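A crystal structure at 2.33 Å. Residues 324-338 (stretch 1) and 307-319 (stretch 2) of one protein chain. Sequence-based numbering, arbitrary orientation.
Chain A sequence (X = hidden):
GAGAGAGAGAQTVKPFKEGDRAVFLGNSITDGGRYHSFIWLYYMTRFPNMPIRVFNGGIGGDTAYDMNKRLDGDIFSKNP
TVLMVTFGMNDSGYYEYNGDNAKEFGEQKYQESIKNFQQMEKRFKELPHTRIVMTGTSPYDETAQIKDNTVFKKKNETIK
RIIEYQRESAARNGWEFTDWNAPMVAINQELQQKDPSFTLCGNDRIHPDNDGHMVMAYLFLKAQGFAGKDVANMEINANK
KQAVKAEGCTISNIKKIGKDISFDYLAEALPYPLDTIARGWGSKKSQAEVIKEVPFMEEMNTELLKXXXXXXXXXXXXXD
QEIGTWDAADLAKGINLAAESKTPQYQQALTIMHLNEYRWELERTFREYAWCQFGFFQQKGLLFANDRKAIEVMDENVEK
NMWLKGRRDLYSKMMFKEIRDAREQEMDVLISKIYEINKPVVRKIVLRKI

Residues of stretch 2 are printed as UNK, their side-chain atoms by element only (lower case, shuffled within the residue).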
# COMPACT_ATOMS: atom_id res chain seq x y z
N GLY A 324 3.37 28.70 -8.05
CA GLY A 324 2.62 28.94 -9.26
C GLY A 324 1.86 30.25 -9.16
O GLY A 324 2.00 31.01 -8.19
N THR A 325 1.05 30.49 -10.18
CA THR A 325 0.25 31.70 -10.24
C THR A 325 -1.22 31.33 -10.42
O THR A 325 -1.56 30.46 -11.23
CB THR A 325 0.73 32.62 -11.37
OG1 THR A 325 2.08 33.02 -11.10
CG2 THR A 325 -0.14 33.87 -11.45
N TRP A 326 -2.08 31.99 -9.65
CA TRP A 326 -3.50 31.74 -9.68
C TRP A 326 -4.25 33.06 -9.70
O TRP A 326 -3.77 34.08 -9.17
CB TRP A 326 -3.97 30.92 -8.46
CG TRP A 326 -3.68 29.44 -8.48
CD1 TRP A 326 -4.52 28.43 -8.88
CD2 TRP A 326 -2.47 28.79 -8.05
NE1 TRP A 326 -3.91 27.21 -8.73
CE2 TRP A 326 -2.65 27.40 -8.23
CE3 TRP A 326 -1.25 29.26 -7.54
CZ2 TRP A 326 -1.66 26.48 -7.91
CZ3 TRP A 326 -0.27 28.34 -7.23
CH2 TRP A 326 -0.48 26.97 -7.41
N ASP A 327 -5.44 33.05 -10.29
CA ASP A 327 -6.36 34.15 -10.07
C ASP A 327 -7.08 33.98 -8.75
O ASP A 327 -7.36 32.86 -8.30
CB ASP A 327 -7.38 34.26 -11.20
CG ASP A 327 -8.24 35.49 -11.04
OD1 ASP A 327 -9.19 35.43 -10.23
OD2 ASP A 327 -7.93 36.52 -11.67
N ALA A 328 -7.39 35.11 -8.11
CA ALA A 328 -8.02 35.06 -6.80
C ALA A 328 -9.41 34.45 -6.82
O ALA A 328 -9.93 34.11 -5.75
CB ALA A 328 -8.08 36.46 -6.19
N ALA A 329 -10.04 34.29 -7.99
CA ALA A 329 -11.24 33.48 -8.05
C ALA A 329 -10.93 32.03 -7.68
O ALA A 329 -11.64 31.40 -6.89
CB ALA A 329 -11.87 33.57 -9.44
N ASP A 330 -9.83 31.49 -8.24
CA ASP A 330 -9.38 30.15 -7.86
C ASP A 330 -9.02 30.09 -6.39
O ASP A 330 -9.41 29.14 -5.68
CB ASP A 330 -8.18 29.75 -8.72
CG ASP A 330 -8.55 29.47 -10.16
OD1 ASP A 330 -9.63 28.90 -10.38
OD2 ASP A 330 -7.76 29.85 -11.06
N LEU A 331 -8.29 31.09 -5.89
CA LEU A 331 -7.90 31.10 -4.49
C LEU A 331 -9.12 31.12 -3.57
O LEU A 331 -9.15 30.43 -2.54
CB LEU A 331 -6.99 32.30 -4.22
CG LEU A 331 -5.65 32.24 -4.95
CD1 LEU A 331 -4.83 33.52 -4.79
CD2 LEU A 331 -4.86 31.06 -4.44
N ALA A 332 -10.16 31.87 -3.94
CA ALA A 332 -11.38 31.89 -3.14
C ALA A 332 -12.15 30.58 -3.29
O ALA A 332 -12.92 30.21 -2.40
CB ALA A 332 -12.26 33.08 -3.55
N LYS A 333 -11.94 29.88 -4.40
CA LYS A 333 -12.53 28.56 -4.55
C LYS A 333 -11.81 27.55 -3.65
O LYS A 333 -12.45 26.68 -3.04
CB LYS A 333 -12.37 28.13 -6.00
CG LYS A 333 -13.39 27.20 -6.58
CD LYS A 333 -13.80 27.79 -7.93
CE LYS A 333 -15.29 27.64 -8.20
NZ LYS A 333 -16.04 27.33 -6.94
N GLY A 334 -10.49 27.71 -3.51
CA GLY A 334 -9.63 26.81 -2.77
C GLY A 334 -8.71 26.06 -3.72
O GLY A 334 -9.19 25.47 -4.69
N ILE A 335 -7.41 26.05 -3.46
CA ILE A 335 -6.47 25.27 -4.27
C ILE A 335 -5.87 24.17 -3.40
O ILE A 335 -5.76 24.30 -2.18
CB ILE A 335 -5.37 26.15 -4.90
CG1 ILE A 335 -4.62 26.91 -3.82
CG2 ILE A 335 -5.97 27.11 -5.92
CD1 ILE A 335 -3.38 27.58 -4.34
N ASN A 336 -5.54 23.05 -4.04
CA ASN A 336 -4.99 21.89 -3.34
C ASN A 336 -3.47 22.00 -3.30
O ASN A 336 -2.80 21.81 -4.33
CB ASN A 336 -5.44 20.59 -4.00
CG ASN A 336 -5.04 19.38 -3.20
OD1 ASN A 336 -4.52 19.50 -2.08
ND2 ASN A 336 -5.31 18.19 -3.75
N LEU A 337 -2.92 22.31 -2.13
CA LEU A 337 -1.46 22.36 -2.01
C LEU A 337 -0.83 20.97 -2.17
O LEU A 337 0.32 20.86 -2.60
CB LEU A 337 -1.05 22.97 -0.68
CG LEU A 337 -1.46 24.43 -0.46
CD1 LEU A 337 -0.91 24.91 0.87
CD2 LEU A 337 -0.95 25.28 -1.62
N ALA A 338 -1.57 19.90 -1.87
CA ALA A 338 -1.04 18.54 -2.02
C ALA A 338 -0.81 18.13 -3.48
O ALA A 338 -0.18 17.09 -3.70
CB ALA A 338 -1.98 17.54 -1.36
N UNK A 307 -8.29 31.42 0.14
CA UNK A 307 -8.07 32.81 0.53
C UNK A 307 -9.18 33.60 -0.14
O UNK A 307 -9.12 33.87 -1.35
c UNK A 307 -5.60 32.36 0.53
c UNK A 307 -6.69 33.33 0.10
c UNK A 307 -6.46 34.73 0.65
N UNK A 308 -10.20 33.97 0.62
CA UNK A 308 -11.28 34.80 0.11
C UNK A 308 -10.97 36.22 0.53
O UNK A 308 -10.96 36.51 1.73
c UNK A 308 -12.64 34.37 0.65
c UNK A 308 -12.86 32.88 0.45
o UNK A 308 -12.66 34.65 2.05
N UNK A 309 -10.91 37.12 -0.42
CA UNK A 309 -10.45 38.47 -0.20
C UNK A 309 -10.15 39.08 -1.55
O UNK A 309 -10.73 38.66 -2.54
N UNK A 310 -9.29 40.09 -1.59
CA UNK A 310 -9.07 40.84 -2.82
C UNK A 310 -8.75 39.97 -4.02
O UNK A 310 -8.32 38.82 -3.86
c UNK A 310 -7.14 43.95 -1.97
c UNK A 310 -9.64 43.75 -1.98
c UNK A 310 -7.96 41.86 -2.61
c UNK A 310 -8.28 43.04 -1.71
N UNK A 311 -8.96 40.51 -5.22
CA UNK A 311 -8.93 39.71 -6.43
C UNK A 311 -7.88 40.29 -7.39
O UNK A 311 -7.21 41.29 -7.11
c UNK A 311 -10.33 39.67 -7.06
c UNK A 311 -12.71 37.46 -4.86
c UNK A 311 -11.47 39.32 -6.08
n UNK A 311 -13.50 36.23 -5.14
c UNK A 311 -11.80 37.81 -6.04
N UNK A 312 -7.75 39.64 -8.54
CA UNK A 312 -6.63 39.86 -9.42
C UNK A 312 -5.83 38.59 -9.53
O UNK A 312 -6.34 37.50 -9.22
N UNK A 313 -4.57 38.68 -9.96
CA UNK A 313 -3.70 37.51 -10.03
C UNK A 313 -2.57 37.59 -9.03
O UNK A 313 -1.93 38.64 -8.85
c UNK A 313 -3.17 37.28 -11.44
n UNK A 313 -4.12 37.10 -14.61
c UNK A 313 -4.22 36.58 -12.26
o UNK A 313 -3.10 35.24 -13.87
c UNK A 313 -3.76 36.25 -13.65
N UNK A 314 -2.33 36.47 -8.36
CA UNK A 314 -1.34 36.38 -7.32
C UNK A 314 -0.40 35.22 -7.61
O UNK A 314 -0.75 34.24 -8.29
c UNK A 314 -3.06 39.37 -4.02
c UNK A 314 -4.82 38.77 -5.51
c UNK A 314 -4.07 37.67 -5.95
c UNK A 314 -4.31 39.61 -4.55
c UNK A 314 -2.00 36.20 -5.92
o UNK A 314 -5.05 40.69 -4.13
c UNK A 314 -2.81 37.40 -5.43
c UNK A 314 -2.32 38.27 -4.46
N UNK A 315 0.81 35.36 -7.09
CA UNK A 315 1.84 34.34 -7.12
C UNK A 315 1.94 33.76 -5.72
O UNK A 315 2.07 34.51 -4.74
c UNK A 315 5.59 35.88 -8.18
c UNK A 315 5.49 34.38 -8.32
c UNK A 315 4.19 33.81 -7.81
c UNK A 315 3.17 34.90 -7.57
n UNK A 315 6.53 36.43 -9.21
N UNK A 316 1.81 32.44 -5.63
CA UNK A 316 1.91 31.73 -4.37
C UNK A 316 3.36 31.34 -4.14
O UNK A 316 3.98 30.70 -4.99
c UNK A 316 0.52 28.26 -3.36
c UNK A 316 1.02 30.21 -1.87
c UNK A 316 1.04 30.47 -4.39
c UNK A 316 1.31 29.53 -3.21
N UNK A 317 3.90 31.75 -3.00
CA UNK A 317 5.21 31.33 -2.53
C UNK A 317 5.06 30.71 -1.15
O UNK A 317 4.26 31.17 -0.33
c UNK A 317 6.20 32.49 -2.48
c UNK A 317 8.00 33.65 -3.76
c UNK A 317 5.66 34.47 -3.89
c UNK A 317 6.54 33.25 -3.76
N UNK A 318 5.81 29.64 -0.89
CA UNK A 318 5.85 29.04 0.44
C UNK A 318 7.31 28.95 0.82
O UNK A 318 8.11 28.37 0.07
c UNK A 318 3.72 27.79 -0.01
c UNK A 318 2.88 26.55 0.20
c UNK A 318 5.18 27.67 0.47
c UNK A 318 5.23 27.10 1.90
N UNK A 319 7.67 29.54 1.96
CA UNK A 319 9.07 29.63 2.38
C UNK A 319 9.95 30.19 1.27
O UNK A 319 11.07 29.74 1.04
c UNK A 319 9.59 28.28 2.88
o UNK A 319 9.61 26.95 4.85
c UNK A 319 9.24 28.02 4.33
o UNK A 319 8.60 28.90 4.94
O HOH W 1 -10.14 35.49 -3.09

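Position 307 carries three carbons, the first bearing the other two; that fork at CB is Val-307. Its N donates to Leu-331 O (3.0 Å), and its CB lies 4.5 Å from Leu-331 CB, a compact apolar side chain in a buried place.

At 308 one carbon carries an oxygen and a carbon, hence Thr-308. Its methyl CG2 lies 4.0 Å from Ala-332 CB, leaving a hydroxyl for a partly exposed site.

Position 309 has no side-chain atoms: Gly-309. Position 310 has four carbons forked at the second, Leu-310; its CB points away from stretch 1, but its backbone O lies 3.3 Å from Ala-328 CB.

Four carbons in a row ending in nitrogen make 311 a lysine. The chain of Lys-311 runs past the helix start, bringing NZ to 3.7 Å from Ala-332 CB, with its apolar length covering Ala-328 (CD to Ala-328 CB, 4.0 Å).

Position 312 is again bare: Gly-312. Its phi of 117° and psi of -161° would jam a CB against the preceding carbonyl. Its O accepts from Ala-328 N at 2.8 Å.

At 313 three carbons end in one oxygen and one nitrogen, Gln-313, a polar chain on the exposed face shared with Asp-327; its CG is 3.8 Å from Asp-327 OD2.

Position 314 shows one carbon, then a six-carbon ring bearing an oxygen: Tyr-314. Its CE1 lies 4.1 Å from Ala-328 CB and its CB 4.1 Å from Leu-331 CD1, so the broad ring packs beside the helix.

Position 315 repeats the four-carbon row with nitrogen. Lys-315 lies on the face of Thr-325, its CG 4.0 Å from Thr-325 OG1, while its end leads away.

At 316, four carbons fork at the second: Leu-316. Its CB is 3.8 Å from Trp-326 CZ3 and its CD2 3.8 Å from Leu-337 CD2, filling an apolar pocket.

The same fork at 317 gives Leu-317, buried but directed away from stretch 1. At 318 the fork is at the first carbon, with one two-carbon arm: Ile-318, whose CD1 meets Leu-337 CD1 at 4.2 Å. Two carbons and two oxygens at 319 give Asp-319, its carboxylate hydrogen-bonded elsewhere in the structure.

The contact is an antiparallel strand pair continued by a helix. Trp-326 and Tyr-314 exchange backbone hydrogen bonds, N to O, each 2.9 Å, and Leu-316 N reaches Gly-324 O at 2.9 Å. Asp-327 OD1 then caps Ala-329 N (2.7 Å), starting the helix whose apolar residues pack on Val-307 and Tyr-314.

Stretch 2, residues 307-319: VTGLKGQYKLLID
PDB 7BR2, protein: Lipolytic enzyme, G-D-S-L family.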